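PDB 3P09: beta-lactamase from Francisella tularensis subsp. tularensis, which probably hydrolyses beta-lactam antibiotics to substituted beta-amino acids, acting as a class A beta-lactamase. Local coordinates for residues L31-Y35 against E272-A277; D36-Y42 against L255-N261; E56-I62 against N174-K179; Q235-T239 against D264-N270. One frame throughout, in Å; residues are numbered along the deposited sequence.

Contact 1: L31-Y35 against E272-A277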
loop_
_atom_site.group_PDB
_atom_site.type_symbol
_atom_site.label_atom_id
_atom_site.label_comp_id
_atom_site.label_asym_id
_atom_site.label_seq_id
_atom_site.Cartn_x
_atom_site.Cartn_y
_atom_site.Cartn_z
ATOM N N LEU A 31 13.239 12.196 13.962
ATOM C CA LEU A 31 12.644 10.869 14.093
ATOM C C LEU A 31 13.661 9.778 13.773
ATOM O O LEU A 31 13.700 8.744 14.444
ATOM C CB LEU A 31 11.409 10.722 13.195
ATOM C CG LEU A 31 10.225 11.657 13.476
ATOM C CD1 LEU A 31 9.109 11.401 12.460
ATOM C CD2 LEU A 31 9.710 11.469 14.895
ATOM N N GLU A 32 14.476 10.010 12.744
ATOM C CA GLU A 32 15.520 9.060 12.365
ATOM C C GLU A 32 16.571 8.895 13.462
ATOM O O GLU A 32 16.984 7.780 13.774
ATOM C CB GLU A 32 16.174 9.469 11.036
ATOM C CG GLU A 32 15.290 9.131 9.834
ATOM C CD GLU A 32 15.782 9.719 8.519
ATOM O OE1 GLU A 32 16.610 10.650 8.541
ATOM O OE2 GLU A 32 15.325 9.250 7.449
ATOM N N ASN A 33 16.993 10.013 14.041
ATOM C CA ASN A 33 17.948 10.003 15.143
ATOM C C ASN A 33 17.401 9.241 16.337
ATOM O O ASN A 33 18.119 8.507 17.021
ATOM C CB ASN A 33 18.262 11.434 15.569
ATOM C CG ASN A 33 19.102 12.173 14.546
ATOM O OD1 ASN A 33 19.810 11.556 13.754
ATOM N ND2 ASN A 33 19.028 13.505 14.558
ATOM N N LYS A 34 16.113 9.434 16.581
ATOM C CA LYS A 34 15.438 8.838 17.715
ATOM C C LYS A 34 15.302 7.320 17.560
ATOM O O LYS A 34 15.514 6.571 18.520
ATOM C CB LYS A 34 14.062 9.499 17.866
ATOM C CG LYS A 34 13.260 9.089 19.073
ATOM C CD LYS A 34 11.990 9.940 19.147
ATOM C CE LYS A 34 11.033 9.455 20.220
ATOM N NZ LYS A 34 9.679 10.044 20.036
ATOM N N TYR A 35 14.968 6.866 16.353
ATOM C CA TYR A 35 14.610 5.458 16.152
ATOM C C TYR A 35 15.575 4.628 15.290
ATOM O O TYR A 35 15.359 3.426 15.097
ATOM C CB TYR A 35 13.211 5.366 15.549
ATOM C CG TYR A 35 12.110 5.749 16.489
ATOM C CD1 TYR A 35 11.847 4.998 17.625
ATOM C CD2 TYR A 35 11.309 6.853 16.234
ATOM C CE1 TYR A 35 10.816 5.344 18.487
ATOM C CE2 TYR A 35 10.290 7.208 17.087
ATOM C CZ TYR A 35 10.043 6.457 18.210
ATOM O OH TYR A 35 9.009 6.823 19.046
ATOM N N GLU A 272 5.164 3.437 15.836
ATOM C CA GLU A 272 5.180 4.724 16.527
ATOM C C GLU A 272 5.824 5.809 15.674
ATOM O O GLU A 272 5.392 6.962 15.694
ATOM C CB GLU A 272 5.904 4.621 17.871
ATOM C CG GLU A 272 5.777 3.261 18.536
ATOM C CD GLU A 272 4.844 3.272 19.729
ATOM O OE1 GLU A 272 4.931 4.213 20.548
ATOM O OE2 GLU A 272 4.022 2.334 19.847
ATOM N N ILE A 273 6.864 5.459 14.929
ATOM C CA ILE A 273 7.494 6.462 14.090
ATOM C C ILE A 273 6.541 6.943 12.988
ATOM O O ILE A 273 6.513 8.130 12.657
ATOM C CB ILE A 273 8.827 5.998 13.505
ATOM C CG1 ILE A 273 9.632 7.209 13.028
ATOM C CG2 ILE A 273 8.620 4.987 12.362
ATOM C CD1 ILE A 273 10.990 6.843 12.442
ATOM N N ILE A 274 5.754 6.022 12.436
ATOM C CA ILE A 274 4.736 6.390 11.477
ATOM C C ILE A 274 3.731 7.343 12.144
ATOM O O ILE A 274 3.348 8.364 11.566
ATOM C CB ILE A 274 3.975 5.155 10.923
ATOM C CG1 ILE A 274 4.952 4.077 10.455
ATOM C CG2 ILE A 274 3.039 5.569 9.789
ATOM C CD1 ILE A 274 5.802 4.491 9.297
ATOM N N GLN A 275 3.307 7.015 13.359
ATOM C CA GLN A 275 2.359 7.879 14.058
ATOM C C GLN A 275 2.900 9.295 14.184
ATOM O O GLN A 275 2.196 10.281 13.939
ATOM C CB GLN A 275 2.046 7.331 15.446
ATOM C CG GLN A 275 1.400 5.972 15.415
ATOM C CD GLN A 275 1.311 5.369 16.789
ATOM O OE1 GLN A 275 1.793 5.952 17.759
ATOM N NE2 GLN A 275 0.697 4.195 16.886
ATOM N N GLN A 276 4.162 9.397 14.563
ATOM C CA GLN A 276 4.738 10.698 14.842
ATOM C C GLN A 276 4.960 11.494 13.554
ATOM O O GLN A 276 4.687 12.697 13.508
ATOM C CB GLN A 276 6.017 10.540 15.667
ATOM C CG GLN A 276 5.733 10.060 17.094
ATOM C CD GLN A 276 6.964 9.500 17.778
ATOM O OE1 GLN A 276 8.039 10.101 17.743
ATOM N NE2 GLN A 276 6.816 8.335 18.396
ATOM N N ALA A 277 5.430 10.817 12.511
ATOM C CA ALA A 277 5.588 11.451 11.210
ATOM C C ALA A 277 4.243 11.943 10.698
ATOM O O ALA A 277 4.139 13.062 10.192
ATOM C CB ALA A 277 6.217 10.494 10.212
HETATM O O HOH W 1 7.713 4.520 20.769
#
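One glutamine side chain can serve two partners at once when both ends of its amide are engaged, and Gln276 does so here. Gln276 OE1 accepts a hydrogen bond from Lys34 NZ at 2.8 Å, while Gln276 NE2 donates to Tyr35 OH at 2.7 Å. Lys34 NZ also makes a weak hydrogen bond, 3.4 Å long, to the same Tyr35 OH, so the ammonium, the phenol and the amide form a compact polar cluster. Water 1 extends it: the water lies 3.2 Å from Tyr35 OH and donates to Glu272 OE1 at 2.8 Å. The two segments belong to the N-terminal helix 24-35 and the C-terminal helix 271-289, which pack side by side on one face of the five-stranded sheet, an arrangement characteristic of the alpha/beta domain of class A beta-lactamases. Their local axes run nearly antiparallel, at 160°, and come within 11.0 Å of each other. Beneath the polar cluster the interface turns apolar. Tyr35 CD2 rests 3.6 Å from Ile273 CG1, and Leu31 CB lies 3.9 Å from that same Ile273 CG1, so Ile273 meets two residues one helical turn apart. Leu31 CD1 continues the packing to Ala277 CB at 3.8 Å. Farther inward, Ile273 and Ala277 touch Ile39 of strand 38-44, and Tyr35 and Ile273 both touch Tyr259 of strand 253-260.

Contact 2: D36-Y42 against L255-N261. With SO4 (sulfate ion), chain D; SO4 (sulfate ion), chain G.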
loop_
_atom_site.group_PDB
_atom_site.type_symbol
_atom_site.label_atom_id
_atom_site.label_comp_id
_atom_site.label_asym_id
_atom_site.label_seq_id
_atom_site.Cartn_x
_atom_site.Cartn_y
_atom_site.Cartn_z
ATOM N N ASP A 36 16.628 5.272 14.797
ATOM C CA ASP A 36 17.520 4.695 13.792
ATOM C C ASP A 36 16.776 4.464 12.478
ATOM O O ASP A 36 15.546 4.588 12.410
ATOM C CB ASP A 36 18.144 3.372 14.258
ATOM C CG ASP A 36 18.919 3.503 15.564
ATOM O OD1 ASP A 36 19.530 4.566 15.816
ATOM O OD2 ASP A 36 18.923 2.516 16.332
ATOM N N GLY A 37 17.530 4.118 11.438
ATOM C CA GLY A 37 16.956 3.831 10.136
ATOM C C GLY A 37 16.550 5.062 9.349
ATOM O O GLY A 37 17.017 6.179 9.614
ATOM N N LYS A 38 15.681 4.850 8.363
ATOM C CA LYS A 38 15.318 5.899 7.418
ATOM C C LYS A 38 13.807 5.995 7.306
ATOM O O LYS A 38 13.114 4.976 7.249
ATOM C CB LYS A 38 15.913 5.590 6.043
ATOM C CG LYS A 38 17.432 5.702 5.992
ATOM C CD LYS A 38 17.865 7.061 5.475
ATOM C CE LYS A 38 19.339 7.296 5.740
ATOM N NZ LYS A 38 19.705 8.727 5.551
ATOM N N ILE A 39 13.295 7.220 7.278
ATOM C CA ILE A 39 11.878 7.418 7.039
ATOM C C ILE A 39 11.703 8.142 5.703
ATOM O O ILE A 39 12.488 9.025 5.361
ATOM C CB ILE A 39 11.221 8.211 8.172
ATOM C CG1 ILE A 39 9.696 8.162 8.037
ATOM C CG2 ILE A 39 11.717 9.649 8.163
ATOM C CD1 ILE A 39 8.994 7.599 9.227
ATOM N N GLY A 40 10.697 7.740 4.937
ATOM C CA GLY A 40 10.467 8.320 3.625
ATOM C C GLY A 40 9.036 8.808 3.562
ATOM O O GLY A 40 8.119 8.101 3.979
ATOM N N ILE A 41 8.851 10.016 3.043
ATOM C CA ILE A 41 7.574 10.712 3.091
ATOM C C ILE A 41 7.282 11.358 1.735
ATOM O O ILE A 41 8.156 11.992 1.140
ATOM C CB ILE A 41 7.617 11.881 4.125
ATOM C CG1 ILE A 41 8.010 11.400 5.530
ATOM C CG2 ILE A 41 6.299 12.649 4.135
ATOM C CD1 ILE A 41 7.175 10.297 6.069
ATOM N N TYR A 42 6.063 11.204 1.238
ATOM C CA TYR A 42 5.656 11.985 0.083
ATOM C C TYR A 42 4.182 12.306 0.170
ATOM O O TYR A 42 3.377 11.447 0.535
ATOM C CB TYR A 42 5.957 11.244 -1.219
ATOM C CG TYR A 42 5.964 12.156 -2.439
ATOM C CD1 TYR A 42 4.908 12.159 -3.334
ATOM C CD2 TYR A 42 7.035 13.013 -2.686
ATOM C CE1 TYR A 42 4.915 12.979 -4.440
ATOM C CE2 TYR A 42 7.047 13.839 -3.792
ATOM C CZ TYR A 42 5.980 13.819 -4.661
ATOM O OH TYR A 42 5.970 14.633 -5.765
ATOM N N LEU A 255 -0.748 10.305 0.764
ATOM C CA LEU A 255 0.382 10.404 1.668
ATOM C C LEU A 255 0.993 9.028 1.820
ATOM O O LEU A 255 0.306 8.085 2.198
ATOM C CB LEU A 255 -0.078 10.924 3.033
ATOM C CG LEU A 255 0.909 10.800 4.188
ATOM C CD1 LEU A 255 2.203 11.584 3.913
ATOM C CD2 LEU A 255 0.247 11.267 5.473
ATOM N N GLY A 256 2.276 8.915 1.498
ATOM C CA GLY A 256 3.017 7.677 1.709
ATOM C C GLY A 256 4.068 7.902 2.778
ATOM O O GLY A 256 4.790 8.899 2.726
ATOM N N ILE A 257 4.135 7.002 3.758
ATOM C CA ILE A 257 5.185 7.028 4.776
ATOM C C ILE A 257 5.800 5.635 4.864
ATOM O O ILE A 257 5.099 4.665 5.173
ATOM C CB ILE A 257 4.629 7.427 6.160
ATOM C CG1 ILE A 257 3.916 8.780 6.092
ATOM C CG2 ILE A 257 5.745 7.448 7.185
ATOM C CD1 ILE A 257 3.260 9.200 7.402
ATOM N N LEU A 258 7.091 5.528 4.543
ATOM C CA LEU A 258 7.776 4.239 4.538
ATOM C C LEU A 258 8.913 4.320 5.544
ATOM O O LEU A 258 9.556 5.366 5.689
ATOM C CB LEU A 258 8.326 3.912 3.148
ATOM C CG LEU A 258 7.361 4.204 1.977
ATOM C CD1 LEU A 258 8.025 3.869 0.646
ATOM C CD2 LEU A 258 6.050 3.454 2.093
ATOM N N TYR A 259 9.156 3.230 6.255
ATOM C CA TYR A 259 10.203 3.244 7.268
ATOM C C TYR A 259 10.976 1.945 7.179
ATOM O O TYR A 259 10.376 0.884 7.037
ATOM C CB TYR A 259 9.625 3.433 8.685
ATOM C CG TYR A 259 10.679 3.254 9.743
ATOM C CD1 TYR A 259 11.652 4.220 9.937
ATOM C CD2 TYR A 259 10.729 2.100 10.529
ATOM C CE1 TYR A 259 12.656 4.047 10.884
ATOM C CE2 TYR A 259 11.727 1.927 11.489
ATOM C CZ TYR A 259 12.688 2.907 11.657
ATOM O OH TYR A 259 13.694 2.758 12.596
ATOM N N THR A 260 12.300 2.028 7.245
ATOM C CA THR A 260 13.116 0.824 7.292
ATOM C C THR A 260 14.434 1.106 7.997
ATOM O O THR A 260 14.911 2.248 8.021
ATOM C CB THR A 260 13.368 0.245 5.868
ATOM O OG1 THR A 260 13.893 -1.084 5.965
ATOM C CG2 THR A 260 14.327 1.115 5.086
ATOM N N ASN A 261 15.001 0.071 8.603
ATOM C CA ASN A 261 16.344 0.156 9.177
ATOM C C ASN A 261 17.202 -0.822 8.403
ATOM O O ASN A 261 17.223 -2.010 8.706
ATOM C CB ASN A 261 16.313 -0.196 10.677
ATOM C CG ASN A 261 17.686 -0.116 11.340
ATOM O OD1 ASN A 261 18.715 0.027 10.672
ATOM N ND2 ASN A 261 17.702 -0.235 12.672
HETATM S S SO4 D . 8.453 17.026 -6.198
HETATM O O1 SO4 D . 7.676 17.743 -5.189
HETATM O O2 SO4 D . 9.871 17.330 -6.031
HETATM O O3 SO4 D . 8.258 15.588 -6.055
HETATM O O4 SO4 D . 8.021 17.444 -7.529
HETATM S S SO4 G . 22.648 11.143 5.001
HETATM O O1 SO4 G . 21.814 11.049 6.200
HETATM O O2 SO4 G . 24.015 11.497 5.378
HETATM O O3 SO4 G . 22.655 9.855 4.313
HETATM O O4 SO4 G . 22.115 12.176 4.113
#
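Adjacent antiparallel strands can bring together parts of a chain near its two ends, as strands 38-44 and 253-260 do within the five-stranded sheet of the class A beta-lactamase fold. Asp36, with positive phi just after helix 24-35, turns the chain into the sheet; Asp36 O accepts a hydrogen bond from Tyr259 OH at 2.6 Å. At Gly37 a side chain would clash with Thr260 O, and the positive phi also favours glycine. Lys38 and Thr260 form the first hydrogen-bonded pair, with Lys38 N to Thr260 O at 2.7 Å; Lys38 NZ bonds weakly to the sulfate of chain G. Ile39 follows in a non-hydrogen-bonded pair with Tyr259, on the face covered by helix 271-289. Gly40 pairs with Leu258 through bonds in both directions, and Ile41, opposite Ile257, returns to the helix-covered face, Ile41 CD1 lying 3.4 Å from Ile257 CG2. Tyr42 pairs with Gly256, its ring on the other face against helix 178-190. Both sulfates probably come from the crystallisation liquor; Tyr42 OH donates a very short 2.5 Å hydrogen bond to O3 of the chain D ion.

Contact 3: E56-I62 against N174-K179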
loop_
_atom_site.group_PDB
_atom_site.type_symbol
_atom_site.label_atom_id
_atom_site.label_comp_id
_atom_site.label_asym_id
_atom_site.label_seq_id
_atom_site.Cartn_x
_atom_site.Cartn_y
_atom_site.Cartn_z
ATOM N N GLU A 56 12.331 11.147 -0.499
ATOM C CA GLU A 56 11.241 10.665 -1.340
ATOM C C GLU A 56 11.718 9.768 -2.485
ATOM O O GLU A 56 10.906 9.123 -3.145
ATOM C CB GLU A 56 10.407 11.828 -1.890
ATOM C CG GLU A 56 11.082 12.642 -2.976
ATOM C CD GLU A 56 12.021 13.705 -2.431
ATOM O OE1 GLU A 56 12.279 13.716 -1.209
ATOM O OE2 GLU A 56 12.495 14.542 -3.227
ATOM N N SER A 57 13.030 9.724 -2.712
ATOM C CA SER A 57 13.604 8.883 -3.760
ATOM C C SER A 57 14.474 7.767 -3.203
ATOM O O SER A 57 15.191 7.108 -3.942
ATOM C CB SER A 57 14.433 9.729 -4.727
ATOM O OG SER A 57 13.600 10.483 -5.580
ATOM N N TYR A 58 14.435 7.582 -1.891
ATOM C CA TYR A 58 15.110 6.459 -1.250
ATOM C C TYR A 58 14.249 5.206 -1.459
ATOM O O TYR A 58 13.019 5.294 -1.456
ATOM C CB TYR A 58 15.247 6.733 0.241
ATOM C CG TYR A 58 16.200 5.811 0.975
ATOM C CD1 TYR A 58 15.739 4.663 1.615
ATOM C CD2 TYR A 58 17.564 6.104 1.046
ATOM C CE1 TYR A 58 16.612 3.834 2.304
ATOM C CE2 TYR A 58 18.442 5.277 1.722
ATOM C CZ TYR A 58 17.961 4.145 2.347
ATOM O OH TYR A 58 18.829 3.323 3.025
ATOM N N HIS A 59 14.887 4.052 -1.639
ATOM C CA HIS A 59 14.144 2.810 -1.863
ATOM C C HIS A 59 13.949 2.031 -0.559
ATOM O O HIS A 59 14.901 1.807 0.196
ATOM C CB HIS A 59 14.845 1.926 -2.907
ATOM C CG HIS A 59 14.747 2.442 -4.310
ATOM N ND1 HIS A 59 13.964 1.840 -5.270
ATOM C CD2 HIS A 59 15.351 3.489 -4.921
ATOM C CE1 HIS A 59 14.081 2.498 -6.408
ATOM N NE2 HIS A 59 14.916 3.506 -6.223
ATOM N N PHE A 60 12.700 1.627 -0.325
ATOM C CA PHE A 60 12.260 0.941 0.877
ATOM C C PHE A 60 11.586 -0.381 0.485
ATOM O O PHE A 60 10.904 -0.460 -0.527
ATOM C CB PHE A 60 11.175 1.776 1.584
ATOM C CG PHE A 60 11.668 3.082 2.169
ATOM C CD1 PHE A 60 11.842 4.201 1.362
ATOM C CD2 PHE A 60 11.927 3.189 3.530
ATOM C CE1 PHE A 60 12.277 5.403 1.894
ATOM C CE2 PHE A 60 12.370 4.388 4.082
ATOM C CZ PHE A 60 12.549 5.499 3.265
ATOM N N PRO A 61 11.726 -1.413 1.324
ATOM C CA PRO A 61 10.915 -2.625 1.109
ATOM C C PRO A 61 9.436 -2.252 0.920
ATOM O O PRO A 61 8.902 -1.481 1.717
ATOM C CB PRO A 61 11.084 -3.395 2.426
ATOM C CG PRO A 61 12.451 -2.956 2.930
ATOM C CD PRO A 61 12.561 -1.486 2.535
ATOM N N ILE A 62 8.787 -2.778 -0.112
ATOM C CA ILE A 62 7.382 -2.449 -0.345
ATOM C C ILE A 62 6.467 -3.309 0.537
ATOM O O ILE A 62 5.423 -2.854 0.987
ATOM C CB ILE A 62 7.000 -2.565 -1.849
ATOM C CG1 ILE A 62 5.616 -1.935 -2.102
ATOM C CG2 ILE A 62 7.058 -4.017 -2.335
ATOM C CD1 ILE A 62 5.210 -1.916 -3.592
ATOM N N ASN A 174 12.088 -5.757 -4.982
ATOM C CA ASN A 174 10.975 -5.742 -4.025
ATOM C C ASN A 174 10.958 -4.484 -3.170
ATOM O O ASN A 174 10.574 -4.522 -2.011
ATOM C CB ASN A 174 10.973 -7.018 -3.172
ATOM C CG ASN A 174 10.804 -8.278 -4.020
ATOM O OD1 ASN A 174 10.252 -8.222 -5.119
ATOM N ND2 ASN A 174 11.268 -9.416 -3.511
ATOM N N LYS A 175 11.385 -3.370 -3.766
ATOM C CA LYS A 175 11.345 -2.073 -3.094
ATOM C C LYS A 175 10.621 -1.027 -3.939
ATOM O O LYS A 175 10.399 -1.222 -5.136
ATOM C CB LYS A 175 12.758 -1.586 -2.784
ATOM C CG LYS A 175 13.471 -2.452 -1.754
ATOM C CD LYS A 175 14.741 -1.816 -1.257
ATOM C CE LYS A 175 15.494 -2.763 -0.310
ATOM N NZ LYS A 175 16.903 -2.306 -0.045
ATOM N N THR A 176 10.240 0.073 -3.302
ATOM C CA THR A 176 9.651 1.200 -4.027
ATOM C C THR A 176 10.173 2.475 -3.365
ATOM O O THR A 176 10.914 2.392 -2.382
ATOM C CB THR A 176 8.102 1.128 -3.971
ATOM O OG1 THR A 176 7.534 2.200 -4.739
ATOM C CG2 THR A 176 7.614 1.223 -2.529
ATOM N N THR A 177 9.792 3.647 -3.880
ATOM C CA THR A 177 10.153 4.919 -3.244
ATOM C C THR A 177 8.881 5.596 -2.741
ATOM O O THR A 177 7.790 5.333 -3.260
ATOM C CB THR A 177 10.818 5.907 -4.247
ATOM O OG1 THR A 177 9.899 6.188 -5.317
ATOM C CG2 THR A 177 12.132 5.332 -4.822
ATOM N N PRO A 178 9.009 6.475 -1.732
ATOM C CA PRO A 178 7.809 7.191 -1.286
ATOM C C PRO A 178 7.133 7.942 -2.441
ATOM O O PRO A 178 5.916 7.950 -2.550
ATOM C CB PRO A 178 8.349 8.160 -0.234
ATOM C CG PRO A 178 9.593 7.469 0.326
ATOM C CD PRO A 178 10.191 6.781 -0.898
ATOM N N LYS A 179 7.920 8.541 -3.321
ATOM C CA LYS A 179 7.345 9.306 -4.423
ATOM C C LYS A 179 6.546 8.402 -5.362
ATOM O O LYS A 179 5.394 8.685 -5.690
ATOM C CB LYS A 179 8.462 10.050 -5.183
ATOM C CG LYS A 179 7.983 11.024 -6.244
ATOM C CD LYS A 179 9.169 11.743 -6.886
ATOM C CE LYS A 179 8.704 12.680 -7.997
ATOM N NZ LYS A 179 9.832 13.392 -8.666
HETATM O O HOH W 2 16.266 -0.190 1.816
#
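Two short strands, 60-61 and 175-176, make a two-stranded antiparallel sheet within the class A beta-lactamase fold, an example of a small backbone pairing that leads directly into a helix, here 178-190. It lies against the five-stranded sheet, on the face away from the terminal helices. Asn174 O begins the pairing by accepting a hydrogen bond from Ile62 N at 3.1 Å, while the Asn174 side chain turns to Thr158. Lys175 lies opposite Pro61 in a non-hydrogen-bonded pair, CA to CA 4.3 Å; its extended side chain reaches Gln168 O, and water 2 links Lys175 NZ to His59 O. Thr176 and Phe60 are the hydrogen-bonded pair, with Phe60 N to Thr176 O at 2.8 Å and Thr176 N to Phe60 O at 2.9 Å. The methyl of Thr176 packs on Ile62, near the likely SxxK motif of this enzyme family. Thr177 is the N-cap of helix 178-190, its hydroxyl bonding Ala180 N, and Thr177 CG2 makes a CH-pi contact over the His59 ring, 3.6 Å from the ring centroid. Pro178 opens the helix: Pro178 CG lies 3.7 Å from Phe60 CE1, and both residues touch Leu258 of the five-stranded sheet. Tyr58 O, left without a polar partner, faces Pro178 CD at 3.2 Å. Lys179 fastens the helix's first turn to the loop leading into strand 60-61, Lys179 N donating to Glu56 O at 3.0 Å.

Contact 4: Q235-T239 against D264-N270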
loop_
_atom_site.group_PDB
_atom_site.type_symbol
_atom_site.label_atom_id
_atom_site.label_comp_id
_atom_site.label_asym_id
_atom_site.label_seq_id
_atom_site.Cartn_x
_atom_site.Cartn_y
_atom_site.Cartn_z
ATOM N N GLN A 235 11.059 -7.837 8.640
ATOM C CA GLN A 235 12.504 -7.697 8.724
ATOM C C GLN A 235 12.893 -6.265 8.382
ATOM O O GLN A 235 12.097 -5.531 7.800
ATOM C CB GLN A 235 13.205 -8.687 7.798
ATOM C CG GLN A 235 12.744 -8.630 6.361
ATOM C CD GLN A 235 13.737 -9.276 5.406
ATOM O OE1 GLN A 235 14.306 -10.331 5.697
ATOM N NE2 GLN A 235 13.955 -8.632 4.260
ATOM N N TYR A 236 14.115 -5.885 8.751
ATOM C CA TYR A 236 14.627 -4.526 8.554
ATOM C C TYR A 236 13.652 -3.467 9.062
ATOM O O TYR A 236 13.538 -2.380 8.479
ATOM C CB TYR A 236 14.991 -4.277 7.087
ATOM C CG TYR A 236 16.114 -5.157 6.601
ATOM C CD1 TYR A 236 17.416 -4.984 7.072
ATOM C CD2 TYR A 236 15.878 -6.168 5.677
ATOM C CE1 TYR A 236 18.451 -5.798 6.631
ATOM C CE2 TYR A 236 16.906 -6.985 5.231
ATOM C CZ TYR A 236 18.185 -6.799 5.709
ATOM O OH TYR A 236 19.200 -7.613 5.255
ATOM N N ALA A 237 12.959 -3.798 10.148
ATOM C CA ALA A 237 11.970 -2.913 10.763
ATOM C C ALA A 237 10.996 -2.314 9.745
ATOM O O ALA A 237 10.381 -1.285 10.012
ATOM C CB ALA A 237 12.675 -1.799 11.542
ATOM N N ALA A 238 10.841 -2.955 8.586
ATOM C CA ALA A 238 10.090 -2.333 7.488
ATOM C C ALA A 238 8.625 -2.184 7.847
ATOM O O ALA A 238 7.917 -3.174 8.060
ATOM C CB ALA A 238 10.253 -3.122 6.176
ATOM N N THR A 239 8.175 -0.937 7.906
ATOM C CA THR A 239 6.820 -0.629 8.354
ATOM C C THR A 239 6.289 0.486 7.465
ATOM O O THR A 239 6.867 1.573 7.438
ATOM C CB THR A 239 6.842 -0.134 9.823
ATOM O OG1 THR A 239 7.717 -0.960 10.610
ATOM C CG2 THR A 239 5.440 -0.164 10.430
ATOM N N ASP A 264 19.795 -3.374 10.261
ATOM C CA ASP A 264 19.420 -4.370 11.253
ATOM C C ASP A 264 18.315 -5.277 10.728
ATOM O O ASP A 264 17.128 -4.953 10.830
ATOM C CB ASP A 264 18.965 -3.676 12.537
ATOM C CG ASP A 264 18.952 -4.609 13.732
ATOM O OD1 ASP A 264 18.975 -5.843 13.529
ATOM O OD2 ASP A 264 18.916 -4.105 14.878
ATOM N N LYS A 265 18.705 -6.412 10.161
ATOM C CA LYS A 265 17.730 -7.317 9.566
ATOM C C LYS A 265 16.683 -7.751 10.570
ATOM O O LYS A 265 15.502 -7.896 10.237
ATOM C CB LYS A 265 18.416 -8.550 8.977
ATOM C CG LYS A 265 17.455 -9.459 8.236
ATOM C CD LYS A 265 18.198 -10.577 7.504
ATOM C CE LYS A 265 17.245 -11.361 6.615
ATOM N NZ LYS A 265 17.952 -12.408 5.839
ATOM N N ASN A 266 17.109 -7.963 11.807
ATOM C CA ASN A 266 16.187 -8.476 12.807
ATOM C C ASN A 266 15.384 -7.426 13.564
ATOM O O ASN A 266 14.596 -7.774 14.439
ATOM C CB ASN A 266 16.922 -9.393 13.792
ATOM C CG ASN A 266 17.412 -10.657 13.132
ATOM O OD1 ASN A 266 16.785 -11.161 12.198
ATOM N ND2 ASN A 266 18.536 -11.173 13.603
ATOM N N ALA A 267 15.572 -6.147 13.246
ATOM C CA ALA A 267 14.800 -5.116 13.947
ATOM C C ALA A 267 13.306 -5.273 13.646
ATOM O O ALA A 267 12.913 -5.479 12.497
ATOM C CB ALA A 267 15.292 -3.714 13.585
ATOM N N PRO A 268 12.467 -5.182 14.687
ATOM C CA PRO A 268 11.021 -5.369 14.535
ATOM C C PRO A 268 10.340 -4.126 13.962
ATOM O O PRO A 268 10.932 -3.050 13.939
ATOM C CB PRO A 268 10.556 -5.615 15.972
ATOM C CG PRO A 268 11.522 -4.875 16.802
ATOM C CD PRO A 268 12.853 -4.979 16.096
ATOM N N SER A 269 9.108 -4.282 13.500
ATOM C CA SER A 269 8.348 -3.156 12.955
ATOM C C SER A 269 8.203 -2.016 13.974
ATOM O O SER A 269 8.280 -2.232 15.191
ATOM C CB SER A 269 6.968 -3.628 12.505
ATOM O OG SER A 269 6.214 -4.051 13.628
ATOM N N ASN A 270 7.981 -0.808 13.474
ATOM C CA ASN A 270 7.881 0.364 14.329
ATOM C C ASN A 270 6.730 1.242 13.862
ATOM O O ASN A 270 6.889 2.028 12.938
ATOM C CB ASN A 270 9.201 1.151 14.283
ATOM C CG ASN A 270 9.181 2.387 15.172
ATOM O OD1 ASN A 270 8.120 2.849 15.601
ATOM N ND2 ASN A 270 10.360 2.929 15.451
HETATM O O HOH W 3 18.709 -9.926 4.059
#
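Two tight turns can lock together through their backbones where neither segment forms a regular strand pair. A type I' turn spans Gln235 to Ala238, with positive phi at both Tyr236 and Ala237, and a type I turn spans Asp264 to Ala267. The first presents successive amides to the second: Tyr236 N donates to Lys265 O and Ala237 N to Ala267 O, each at 2.9 Å. Among the side chains, Thr239 OG1 adds a third link by accepting from Asn270 N at 2.9 Å while donating to Ala237 O at 2.7 Å. The Tyr236 ring lies with one face against Lys265 CA in a CH-pi contact, 3.7 Å from CA to the ring centroid, and Ala237 CB meets Ala267 CB at 3.8 Å. Water 3 sits 2.6 Å from Tyr236 OH and weakly accepts from Lys265 NZ. The interlocked turns lie at one end of the five-stranded sheet: segment 235-239 connects strand 225-232 to strand 239-246, and segment 264-270 leads from strand 253-260 to helix 271-289, whose N-cap is Asn270.

In the fold
Followed from the N terminus, the chain illustrates how a fold can be closed by its own ends. Helix 24-35 opens contact 1, which closes only at the C-terminal helix 271-289 and so encloses the other three. Strand 38-44 opens contact 2 directly afterwards, setting the first strand beside the last. Contact 3 closes a smaller loop within contact 2, bringing the start of helix 178-190 to the sheet face away from the terminal helices. Contact 4 comes later, in series with contact 3 but crossing contact 2, because segment 255-261 falls between its two turns. Tyr236 O links contacts 2 and 4 directly, through Thr260 OG1 and Asn261 N.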